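Local coordinates for protein RNA methyltransferase, TrmH family (Porphyromonas gingivalis, PDB 2I6D) that probably binds RNA and transfers a methyl group to it, as a member of the TrmH family of knotted SPOUT methyltransferases, at residues 11-16 with 76-81; 17-22 with 138-143; 45-50 with 88-93; 50-55 with 66-71. All coordinates share one frame; numbering follows the deposited sequence. Where two conformers were deposited one is given.

Three of the four contacts build the N-terminal domain, and contact 2 ties that domain to the methyltransferase part. Contacts 3 and 4 lie in one mixed sheet, their centres about 13 Å apart; they share Gly-50 and strand 45-51, which pairs with 87-92 in contact 3 and with 65-69 in contact 4. Contact 1, about 12 Å from contact 3 between centres, sets helix 7-15 beside the loop between strands 65-69 and 87-92. Helix 19-25 follows directly and carries contact 2, whose partner comes more than 110 residues later. Contact 4 is the most local along the chain and contact 2 the longest in range, so contacts 1, 3 and 4 hold one domain together and contact 2 joins it to the next.

Contact 1. Residues 11-16 with 76-81; sequences KFLRSL and KRISTQ
Arg-14 and Leu-13, neighbours on helix 7-15, meet the loop at Arg-77 and Ile-78 in different ways, one with a polar tip and the other with a methyl group. The Arg-14 chain leaves the helix with CG beside the backbone N (chi1 -67°) and bends at chi3, and its CG passes 4.3 Å from the CA of Ile-78. Beyond the bend, the guanidinium reaches the carbonyl of Arg-77: Arg-14 NH1 donates to Arg-77 O at 3.0 Å, with an N-H...O angle of 148°. The donor stands well above the carbonyl plane, 54° out of it, while the oxygen lies near the edge of the guanidinium. The shaft follows the same oxygen, since CD of Arg-14 comes within 3.4 Å of Arg-77 O. One carbonyl therefore meets both the aliphatic part and the charged end of a largely exposed arginine.

Deeper in, Leu-13 points toward the loop and brings CD1 to 4.2 Å from CG2 of Ile-78, a light apolar touch between two buried residues. Both belong to a larger apolar layer: Leu-13 also rests on Met-47 and Val-90, and Ile-78 on Met-88 and Phe-73. Just past Ile-78, the OG of Ser-79 accepts from the backbone N of Gln-81 at 2.8 Å, and Glu-31 binds both Ser-79 OG and Thr-80 N, giving the loop a second anchor. The arrangement is that of a helix packed on one face of an alpha/beta sheet, with an ST turn shaping the inter-strand loop beside it, in what is probably a substrate-binding domain related to that of MRM3-like methyltransferases.

Contact 2. Residues 17-22 with 138-143; sequences RERKYR and SADVFS
A salt-bridge network between two domains is centred here on Asp-140, whose OD2 receives both Arg-19 and Arg-22. Arg-22 NH2 donates to Asp-140 OD2 at 2.8 Å and nearly straight (168°), the two side chains meeting tip to tip with the oxygen in the guanidinium plane. Arg-19 NH2 arrives at Asp-140 OD2 from the opposite face of the carboxylate, at 2.9 Å and with a more bent geometry; its guanidinium is turned 87° from the carboxylate plane. Water joins the same oxygen, donating to Asp-140 OD2 while accepting from Arg-22 NE at 3.1 Å.

The Arg-22 guanidinium is also sandwiched. The CA of Ser-143 lies 3.6 Å above the centre of one face, and Arg-19 CA sits over the other, toward the rim. Arg-22 NH1 is tethered to Leu-16 O, which helps to fix the rotation of the group.

The turn that Asp-140 begins also holds its carboxylate. CG stands anti to the backbone N (chi1 -178°); OD1 accepts from the backbone N of Phe-142 at 3.1 Å, and the Asp-140 carbonyl O takes both Ser-143 N and Ser-143 OG, the latter at 2.6 Å. An aspartate held by an Asx turn, in a type I turn that ends on Ser-143, the N-cap of helix 144-148, thus forms a two-arginine interdomain salt bridge joining the putative substrate-binding domain to the SPOUT methyltransferase domain.

Contact 3. Residues 45-50 with 88-93; sequences CRMLVG and MAVFDL
Val-90 faces two successive residues, Arg-46 and Met-47, and is the residue with the most surface buried by the pairing of strands 45-51 and 87-92. Its carbonyl accepts from Arg-46 N at 2.8 Å and, weakly, from Met-47 N, while Val-90 N donates back to Met-47 O at 2.7 Å. The extra residue shifts the register by one. The valine side chain packs against both partners: CB of Val-90 lies 4.0 Å from CB of Met-47, a selenomethionine, and CG1, anti to the backbone N (chi1 175°), turns to CB of Arg-46. Helix 7-15 covers this face, Phe-12 touching Val-90 and Arg-46, whose guanidinium has its salt-bridge partner in Glu-25.

Met-88, also selenomethionine, anchors the other end by its backbone. Paired with Val-49, it gives its N to Val-49 O at 2.8 Å and takes Val-49 N on its own carbonyl at 2.9 Å, while its extended side chain runs off strand 45-51.

Cys-45 stands on the other face of the sheet, with Leu-48, Ala-89 and Phe-91. Its CB touches CE1 of Phe-91 at 3.7 Å, and SG, anti to the backbone N (chi1 -179°), lies 5.0 Å from the centroid of the Phe-91 ring in an oblique sulfur-aromatic contact. Next along this face, Leu-48 CD1 meets Ala-89 CB at 3.7 Å. Two adjacent residues opposite one valine make a classic beta bulge, here in an antiparallel pair at the middle of the four-stranded mixed sheet of the N-terminal domain.

Contact 4. Residues 50-55 with 66-71; sequences GTAAML and VVELPE
Gly-50 lies opposite Glu-68 and bonds to the residues on either side of it, Val-67 and Leu-69. Its N donates to Val-67 O at 3.1 Å, and its carbonyl accepts from Leu-69 N at 2.8 Å, that donor standing 37° above the carbonyl plane. These bonds continue the parallel pairing of strands 45-51 and 65-69.

Directly afterwards the chain turns into helix 52-56, with Thr-51 at the N-cap position, and the first helical N-H groups are answered by water. Ala-52 N donates to a water that in turn donates to Leu-69 O at 2.8 Å, so the Leu-69 carbonyl is linked to the helix start. Ala-53 N reaches a second water, which donates to Glu-71 OE2 at 2.8 Å. A third water lies 2.6 Å from Thr-51 OG1 and donates to Glu-71 OE1. Both carboxylate oxygens of Glu-71 are thereby linked through water to the start of the helix. Thr-51 O is taken up within the helix, by Leu-55 N at 2.9 Å.

Side chains also pack between helix and strand. Leu-55 points toward the strand and lays CD1 3.6 Å from the CA of Glu-68; Leu-55 and Val-66 lie alongside each other, running opposite ways, with CD1 of Leu-55 against CG1 of Val-66. The extended chain of Glu-68 rests on Ala-52, its CD 3.7 Å from Ala-52 CB.

In this beta-alpha-beta unit, direct bonds hold the strands and water carries the polar link to the helix start, beside direct packing by Leu-55 and Ala-52; the negative carboxylate of Glu-71 near the helix N-terminus would probably interact favourably with the helix dipole.

Contact 1. Residues 11-16 with 76-81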
# COMPACT_ATOMS: atom_id res chain seq x y z
N LYS A 11 6.78 11.00 -23.07
CA LYS A 11 7.79 11.37 -22.08
C LYS A 11 7.18 11.46 -20.67
O LYS A 11 7.70 10.88 -19.71
CB LYS A 11 8.45 12.69 -22.49
CG LYS A 11 9.52 13.20 -21.55
CD LYS A 11 10.14 14.46 -22.16
CE LYS A 11 11.28 15.00 -21.31
NZ LYS A 11 10.76 15.64 -20.06
N PHE A 12 6.05 12.15 -20.57
CA PHE A 12 5.33 12.26 -19.30
C PHE A 12 4.95 10.89 -18.72
O PHE A 12 5.27 10.61 -17.56
CB PHE A 12 4.07 13.12 -19.49
CG PHE A 12 3.16 13.12 -18.31
CD1 PHE A 12 3.47 13.90 -17.19
CD2 PHE A 12 1.99 12.34 -18.31
CE1 PHE A 12 2.63 13.90 -16.08
CE2 PHE A 12 1.15 12.35 -17.20
CZ PHE A 12 1.47 13.13 -16.09
N LEU A 13 4.27 10.06 -19.51
CA LEU A 13 3.89 8.71 -19.10
C LEU A 13 5.10 7.88 -18.61
O LEU A 13 5.04 7.21 -17.55
CB LEU A 13 3.15 7.98 -20.24
CG LEU A 13 1.70 8.45 -20.40
CD1 LEU A 13 1.21 8.09 -21.78
CD2 LEU A 13 0.75 7.85 -19.27
N ARG A 14 6.19 7.94 -19.36
CA ARG A 14 7.40 7.15 -19.01
C ARG A 14 8.07 7.64 -17.73
O ARG A 14 8.64 6.87 -16.98
CB ARG A 14 8.40 7.14 -20.17
CG ARG A 14 7.89 6.38 -21.41
CD ARG A 14 8.86 6.48 -22.61
NE ARG A 14 10.19 5.99 -22.30
CZ ARG A 14 10.52 4.70 -22.21
NH1 ARG A 14 9.60 3.76 -22.42
NH2 ARG A 14 11.77 4.36 -21.91
N SER A 15 7.99 8.95 -17.48
CA SER A 15 8.65 9.56 -16.33
C SER A 15 8.07 9.04 -15.01
O SER A 15 8.75 9.05 -13.98
CB SER A 15 8.53 11.09 -16.39
OG SER A 15 7.21 11.48 -16.04
N LEU A 16 6.82 8.57 -15.03
CA LEU A 16 6.15 8.23 -13.76
C LEU A 16 6.63 6.92 -13.13
O LEU A 16 6.27 6.60 -11.98
CB LEU A 16 4.62 8.22 -13.95
CG LEU A 16 4.03 9.55 -14.41
CD1 LEU A 16 2.52 9.38 -14.67
CD2 LEU A 16 4.33 10.74 -13.45
N LYS A 76 4.50 -1.32 -25.01
CA LYS A 76 5.87 -1.32 -24.46
C LYS A 76 6.52 0.05 -24.61
O LYS A 76 7.54 0.32 -23.96
CB LYS A 76 6.75 -2.41 -25.09
CG LYS A 76 6.26 -3.83 -24.79
CD LYS A 76 7.09 -4.91 -25.50
CE LYS A 76 6.55 -6.30 -25.13
NZ LYS A 76 7.44 -7.41 -25.61
N ARG A 77 5.96 0.90 -25.47
CA ARG A 77 6.50 2.26 -25.63
C ARG A 77 6.31 3.09 -24.36
O ARG A 77 7.10 4.00 -24.09
CB ARG A 77 5.88 2.96 -26.83
CG ARG A 77 6.33 2.36 -28.14
CD ARG A 77 5.46 2.82 -29.30
NE ARG A 77 5.72 4.22 -29.62
CZ ARG A 77 5.00 4.94 -30.46
NH1 ARG A 77 3.94 4.42 -31.08
NH2 ARG A 77 5.36 6.19 -30.70
N ILE A 78 5.29 2.73 -23.58
CA ILE A 78 4.91 3.50 -22.38
C ILE A 78 4.82 2.69 -21.07
O ILE A 78 4.91 3.25 -19.97
CB ILE A 78 3.62 4.31 -22.64
CG1 ILE A 78 2.46 3.38 -23.01
CG2 ILE A 78 3.87 5.42 -23.69
CD1 ILE A 78 1.09 4.05 -23.03
N SER A 79 4.65 1.37 -21.19
CA SER A 79 4.45 0.53 -20.01
C SER A 79 5.73 0.13 -19.26
O SER A 79 6.82 0.13 -19.81
CB SER A 79 3.64 -0.73 -20.37
OG SER A 79 3.60 -1.67 -19.30
N THR A 80 5.55 -0.23 -17.99
CA THR A 80 6.62 -0.72 -17.16
C THR A 80 6.57 -2.23 -17.08
O THR A 80 7.40 -2.84 -16.42
CB THR A 80 6.52 -0.15 -15.72
OG1 THR A 80 5.25 -0.52 -15.14
CG2 THR A 80 6.66 1.38 -15.74
N GLN A 81 5.59 -2.84 -17.75
CA GLN A 81 5.28 -4.25 -17.54
C GLN A 81 5.86 -5.11 -18.64
O GLN A 81 5.94 -4.69 -19.79
CB GLN A 81 3.76 -4.47 -17.47
CG GLN A 81 3.08 -3.77 -16.28
CD GLN A 81 3.65 -4.20 -14.95
OE1 GLN A 81 4.40 -3.45 -14.31
NE2 GLN A 81 3.31 -5.41 -14.52

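Contact 2. Residues 17-22 with 138-143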
# COMPACT_ATOMS: atom_id res chain seq x y z
N ARG A 17 7.45 6.18 -13.86
CA ARG A 17 8.12 5.04 -13.27
C ARG A 17 9.22 5.44 -12.25
O ARG A 17 9.72 4.60 -11.50
CB ARG A 17 8.71 4.15 -14.35
CG ARG A 17 9.98 4.67 -15.01
CD ARG A 17 10.14 3.98 -16.37
NE ARG A 17 8.85 4.01 -17.08
CZ ARG A 17 8.55 3.32 -18.18
NH1 ARG A 17 9.44 2.52 -18.75
NH2 ARG A 17 7.33 3.45 -18.73
N GLU A 18 9.60 6.73 -12.24
CA GLU A 18 10.60 7.24 -11.30
C GLU A 18 9.94 8.04 -10.19
O GLU A 18 9.10 8.90 -10.46
CB GLU A 18 11.59 8.16 -12.01
CG GLU A 18 12.31 7.54 -13.20
CD GLU A 18 13.04 8.59 -14.07
OE1 GLU A 18 13.91 9.30 -13.54
OE2 GLU A 18 12.72 8.69 -15.28
N ARG A 19 10.34 7.78 -8.95
CA ARG A 19 9.78 8.50 -7.80
C ARG A 19 9.92 10.03 -7.96
O ARG A 19 9.01 10.79 -7.62
CB ARG A 19 10.46 8.05 -6.51
CG ARG A 19 10.14 8.94 -5.34
CD ARG A 19 10.27 8.25 -4.00
NE ARG A 19 9.78 9.12 -2.93
CZ ARG A 19 8.50 9.30 -2.63
NH1 ARG A 19 8.17 10.12 -1.64
NH2 ARG A 19 7.53 8.68 -3.31
N LYS A 20 11.07 10.45 -8.48
CA LYS A 20 11.36 11.86 -8.70
C LYS A 20 10.22 12.54 -9.46
O LYS A 20 9.77 13.63 -9.07
CB LYS A 20 12.69 12.00 -9.45
CG LYS A 20 13.01 13.38 -9.98
CD LYS A 20 14.21 13.32 -10.93
CE LYS A 20 14.47 14.66 -11.58
NZ LYS A 20 15.71 14.62 -12.42
N TYR A 21 9.76 11.90 -10.53
CA TYR A 21 8.73 12.49 -11.36
C TYR A 21 7.32 12.32 -10.83
O TYR A 21 6.47 13.20 -11.04
CB TYR A 21 8.89 12.04 -12.82
CG TYR A 21 10.17 12.61 -13.40
CD1 TYR A 21 10.27 13.97 -13.70
CD2 TYR A 21 11.29 11.81 -13.58
CE1 TYR A 21 11.43 14.50 -14.21
CE2 TYR A 21 12.48 12.34 -14.10
CZ TYR A 21 12.53 13.69 -14.41
OH TYR A 21 13.68 14.24 -14.89
N ARG A 22 7.06 11.23 -10.11
CA ARG A 22 5.78 11.07 -9.43
C ARG A 22 5.60 12.21 -8.46
O ARG A 22 4.52 12.79 -8.39
CB ARG A 22 5.66 9.72 -8.71
CG ARG A 22 5.60 8.54 -9.68
CD ARG A 22 5.09 7.26 -8.98
NE ARG A 22 6.03 6.75 -7.99
CZ ARG A 22 7.09 5.99 -8.26
NH1 ARG A 22 7.36 5.64 -9.51
NH2 ARG A 22 7.87 5.57 -7.28
N SER A 138 10.34 2.32 4.08
CA SER A 138 9.37 1.38 3.47
C SER A 138 9.18 1.64 1.97
O SER A 138 9.47 2.73 1.47
CB SER A 138 8.04 1.42 4.21
OG SER A 138 8.21 0.88 5.52
N ALA A 139 8.78 0.60 1.24
CA ALA A 139 8.59 0.70 -0.22
C ALA A 139 7.55 1.76 -0.56
O ALA A 139 6.66 2.04 0.24
CB ALA A 139 8.19 -0.66 -0.80
N ASP A 140 7.67 2.35 -1.74
CA ASP A 140 6.72 3.37 -2.21
C ASP A 140 5.45 2.66 -2.73
O ASP A 140 5.52 1.97 -3.75
CB ASP A 140 7.38 4.21 -3.33
CG ASP A 140 6.48 5.33 -3.87
OD1 ASP A 140 5.30 5.45 -3.49
OD2 ASP A 140 6.98 6.13 -4.68
N VAL A 141 4.31 2.84 -2.07
CA VAL A 141 3.08 2.12 -2.46
C VAL A 141 2.56 2.52 -3.85
O VAL A 141 1.86 1.72 -4.49
CB VAL A 141 1.92 2.24 -1.42
CG1 VAL A 141 2.27 1.51 -0.14
CG2 VAL A 141 1.57 3.72 -1.15
N PHE A 142 2.94 3.70 -4.31
CA PHE A 142 2.51 4.20 -5.62
C PHE A 142 3.50 3.90 -6.74
O PHE A 142 3.30 4.32 -7.89
CB PHE A 142 2.16 5.68 -5.55
CG PHE A 142 0.98 5.94 -4.65
CD1 PHE A 142 -0.29 5.52 -5.02
CD2 PHE A 142 1.15 6.58 -3.42
CE1 PHE A 142 -1.39 5.71 -4.19
CE2 PHE A 142 0.05 6.80 -2.58
CZ PHE A 142 -1.22 6.36 -2.97
N SER A 143 4.57 3.18 -6.40
CA SER A 143 5.53 2.72 -7.42
C SER A 143 4.79 1.65 -8.25
O SER A 143 3.92 0.98 -7.71
CB SER A 143 6.79 2.14 -6.77
OG SER A 143 6.45 0.97 -6.02
O HOH W 1 5.09 7.84 -5.29

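Contact 3. Residues 45-50 with 88-93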
# COMPACT_ATOMS: atom_id res chain seq x y z
N CYS A 45 -8.45 11.02 -11.91
CA CYS A 45 -7.80 10.64 -13.17
C CYS A 45 -7.46 11.88 -14.04
O CYS A 45 -8.34 12.69 -14.33
CB CYS A 45 -8.65 9.63 -13.92
SG CYS A 45 -7.86 9.10 -15.46
N ARG A 46 -6.19 11.99 -14.41
CA ARG A 46 -5.61 13.08 -15.21
C ARG A 46 -5.58 12.70 -16.70
O ARG A 46 -5.74 13.54 -17.59
CB ARG A 46 -4.17 13.25 -14.69
CG ARG A 46 -3.36 14.45 -15.17
CD ARG A 46 -2.12 14.59 -14.26
NE ARG A 46 -1.04 15.34 -14.87
CZ ARG A 46 0.05 15.76 -14.22
NH1 ARG A 46 0.99 16.45 -14.87
NH2 ARG A 46 0.20 15.51 -12.93
N MSE A 47 -5.30 11.42 -16.95
CA MSE A 47 -5.09 10.92 -18.30
C MSE A 47 -5.46 9.44 -18.36
O MSE A 47 -5.21 8.70 -17.41
CB MSE A 47 -3.62 11.13 -18.68
CG MSE A 47 -3.20 10.41 -19.94
SE MSE A 47 -1.43 11.05 -20.58
CE MSE A 47 -2.07 12.44 -21.78
N LEU A 48 -6.07 9.04 -19.47
CA LEU A 48 -6.48 7.65 -19.68
C LEU A 48 -6.19 7.32 -21.14
O LEU A 48 -6.69 7.97 -22.04
CB LEU A 48 -7.95 7.46 -19.35
CG LEU A 48 -8.47 6.03 -19.40
CD1 LEU A 48 -7.78 5.15 -18.34
CD2 LEU A 48 -9.99 6.02 -19.20
N VAL A 49 -5.35 6.31 -21.35
CA VAL A 49 -4.85 5.99 -22.69
C VAL A 49 -5.14 4.51 -22.90
O VAL A 49 -4.80 3.68 -22.04
CB VAL A 49 -3.35 6.24 -22.72
CG1 VAL A 49 -2.71 5.67 -23.93
CG2 VAL A 49 -3.08 7.75 -22.67
N GLY A 50 -5.81 4.17 -23.99
CA GLY A 50 -6.11 2.77 -24.21
C GLY A 50 -6.68 2.53 -25.59
O GLY A 50 -6.97 3.46 -26.32
N MSE A 88 -3.73 2.40 -19.73
CA MSE A 88 -2.86 2.99 -18.73
C MSE A 88 -3.53 4.28 -18.29
O MSE A 88 -3.91 5.11 -19.13
CB MSE A 88 -1.47 3.25 -19.33
CG MSE A 88 -0.42 3.70 -18.31
SE MSE A 88 1.39 3.61 -19.14
CE MSE A 88 2.45 4.14 -17.55
N ALA A 89 -3.72 4.43 -16.98
CA ALA A 89 -4.33 5.63 -16.39
C ALA A 89 -3.27 6.41 -15.63
O ALA A 89 -2.35 5.83 -15.07
CB ALA A 89 -5.49 5.22 -15.43
N VAL A 90 -3.41 7.73 -15.59
CA VAL A 90 -2.58 8.53 -14.72
C VAL A 90 -3.54 9.16 -13.70
O VAL A 90 -4.52 9.80 -14.09
CB VAL A 90 -1.80 9.62 -15.47
CG1 VAL A 90 -1.04 10.49 -14.45
CG2 VAL A 90 -0.79 8.99 -16.47
N PHE A 91 -3.25 8.94 -12.42
CA PHE A 91 -4.04 9.50 -11.32
C PHE A 91 -3.21 10.48 -10.54
O PHE A 91 -1.98 10.34 -10.48
CB PHE A 91 -4.47 8.41 -10.35
CG PHE A 91 -5.43 7.41 -10.93
CD1 PHE A 91 -6.76 7.76 -11.19
CD2 PHE A 91 -5.02 6.10 -11.16
CE1 PHE A 91 -7.66 6.82 -11.73
CE2 PHE A 91 -5.93 5.15 -11.66
CZ PHE A 91 -7.24 5.52 -11.95
N ASP A 92 -3.88 11.45 -9.91
CA ASP A 92 -3.25 12.30 -8.94
C ASP A 92 -2.81 11.50 -7.72
O ASP A 92 -3.57 10.68 -7.18
CB ASP A 92 -4.23 13.37 -8.45
CG ASP A 92 -4.44 14.49 -9.44
OD1 ASP A 92 -3.78 14.51 -10.51
OD2 ASP A 92 -5.27 15.36 -9.13
N LEU A 93 -1.59 11.77 -7.28
CA LEU A 93 -1.11 11.29 -6.00
C LEU A 93 -1.98 11.97 -4.93
O LEU A 93 -2.16 13.19 -4.97
CB LEU A 93 0.35 11.72 -5.87
CG LEU A 93 1.40 10.89 -5.16
CD1 LEU A 93 1.40 9.46 -5.63
CD2 LEU A 93 2.77 11.51 -5.40
O HOH W 2 -1.38 15.37 -11.06

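Contact 4. Residues 50-55 with 66-71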
# COMPACT_ATOMS: atom_id res chain seq x y z
N GLY A 50 -5.81 4.17 -23.99
CA GLY A 50 -6.11 2.77 -24.21
C GLY A 50 -6.68 2.53 -25.59
O GLY A 50 -6.97 3.46 -26.32
N THR A 51 -6.86 1.26 -25.93
CA THR A 51 -7.55 0.90 -27.15
C THR A 51 -9.03 1.12 -26.94
O THR A 51 -9.51 1.10 -25.80
CB THR A 51 -7.31 -0.57 -27.51
OG1 THR A 51 -7.72 -1.39 -26.41
CG2 THR A 51 -5.85 -0.82 -27.84
N ALA A 52 -9.77 1.31 -28.04
CA ALA A 52 -11.22 1.51 -28.00
C ALA A 52 -11.93 0.47 -27.14
O ALA A 52 -12.82 0.82 -26.35
CB ALA A 52 -11.81 1.52 -29.43
N ALA A 53 -11.54 -0.80 -27.27
CA ALA A 53 -12.21 -1.89 -26.53
C ALA A 53 -12.00 -1.75 -25.02
O ALA A 53 -12.89 -2.07 -24.23
CB ALA A 53 -11.73 -3.26 -27.02
N MSE A 54 -10.84 -1.23 -24.63
CA MSE A 54 -10.56 -0.96 -23.22
C MSE A 54 -11.31 0.27 -22.71
O MSE A 54 -11.87 0.25 -21.62
CB MSE A 54 -9.06 -0.83 -22.97
CG MSE A 54 -8.28 -2.12 -23.26
SE MSE A 54 -8.81 -3.55 -22.03
CE MSE A 54 -10.09 -4.52 -23.18
N LEU A 55 -11.32 1.34 -23.50
CA LEU A 55 -11.96 2.58 -23.05
C LEU A 55 -13.49 2.47 -22.91
O LEU A 55 -14.09 3.09 -22.04
CB LEU A 55 -11.59 3.74 -23.98
CG LEU A 55 -10.11 4.13 -24.01
CD1 LEU A 55 -9.87 5.18 -25.08
CD2 LEU A 55 -9.69 4.67 -22.63
N VAL A 66 -8.22 11.83 -22.51
CA VAL A 66 -8.47 10.46 -22.93
C VAL A 66 -7.96 10.28 -24.35
O VAL A 66 -8.35 11.04 -25.25
CB VAL A 66 -9.97 10.12 -22.84
CG1 VAL A 66 -10.24 8.71 -23.34
CG2 VAL A 66 -10.45 10.27 -21.39
N VAL A 67 -7.07 9.31 -24.55
CA VAL A 67 -6.47 9.10 -25.88
C VAL A 67 -6.82 7.70 -26.29
O VAL A 67 -6.43 6.76 -25.61
CB VAL A 67 -4.92 9.26 -25.90
CG1 VAL A 67 -4.39 9.13 -27.34
CG2 VAL A 67 -4.47 10.62 -25.31
N GLU A 68 -7.57 7.55 -27.38
CA GLU A 68 -7.85 6.22 -27.90
C GLU A 68 -6.74 5.86 -28.87
O GLU A 68 -6.48 6.60 -29.82
CB GLU A 68 -9.22 6.17 -28.61
CG GLU A 68 -9.54 4.81 -29.26
CD GLU A 68 -10.66 4.90 -30.31
OE1 GLU A 68 -11.81 5.20 -29.93
OE2 GLU A 68 -10.39 4.65 -31.52
N LEU A 69 -6.10 4.72 -28.63
CA LEU A 69 -4.97 4.27 -29.44
C LEU A 69 -5.35 3.08 -30.33
O LEU A 69 -6.19 2.27 -29.95
CB LEU A 69 -3.81 3.89 -28.53
CG LEU A 69 -3.16 5.04 -27.76
CD1 LEU A 69 -2.11 4.48 -26.84
CD2 LEU A 69 -2.53 6.06 -28.67
N PRO A 70 -4.71 2.96 -31.51
CA PRO A 70 -5.08 1.84 -32.37
C PRO A 70 -4.58 0.54 -31.77
O PRO A 70 -3.65 0.55 -30.95
CB PRO A 70 -4.33 2.14 -33.67
CG PRO A 70 -3.14 2.94 -33.24
CD PRO A 70 -3.64 3.79 -32.10
N GLU A 71 -5.19 -0.55 -32.19
CA GLU A 71 -4.77 -1.91 -31.86
C GLU A 71 -3.27 -2.12 -32.13
O GLU A 71 -2.59 -2.82 -31.37
CB GLU A 71 -5.58 -2.90 -32.72
CG GLU A 71 -6.00 -4.18 -32.02
CD GLU A 71 -6.69 -3.94 -30.69
OE1 GLU A 71 -6.08 -4.26 -29.65
OE2 GLU A 71 -7.83 -3.40 -30.67
O HOH W 3 -7.40 -3.97 -26.85
O HOH W 4 -8.58 0.98 -30.60
O HOH W 5 -9.72 -1.68 -29.62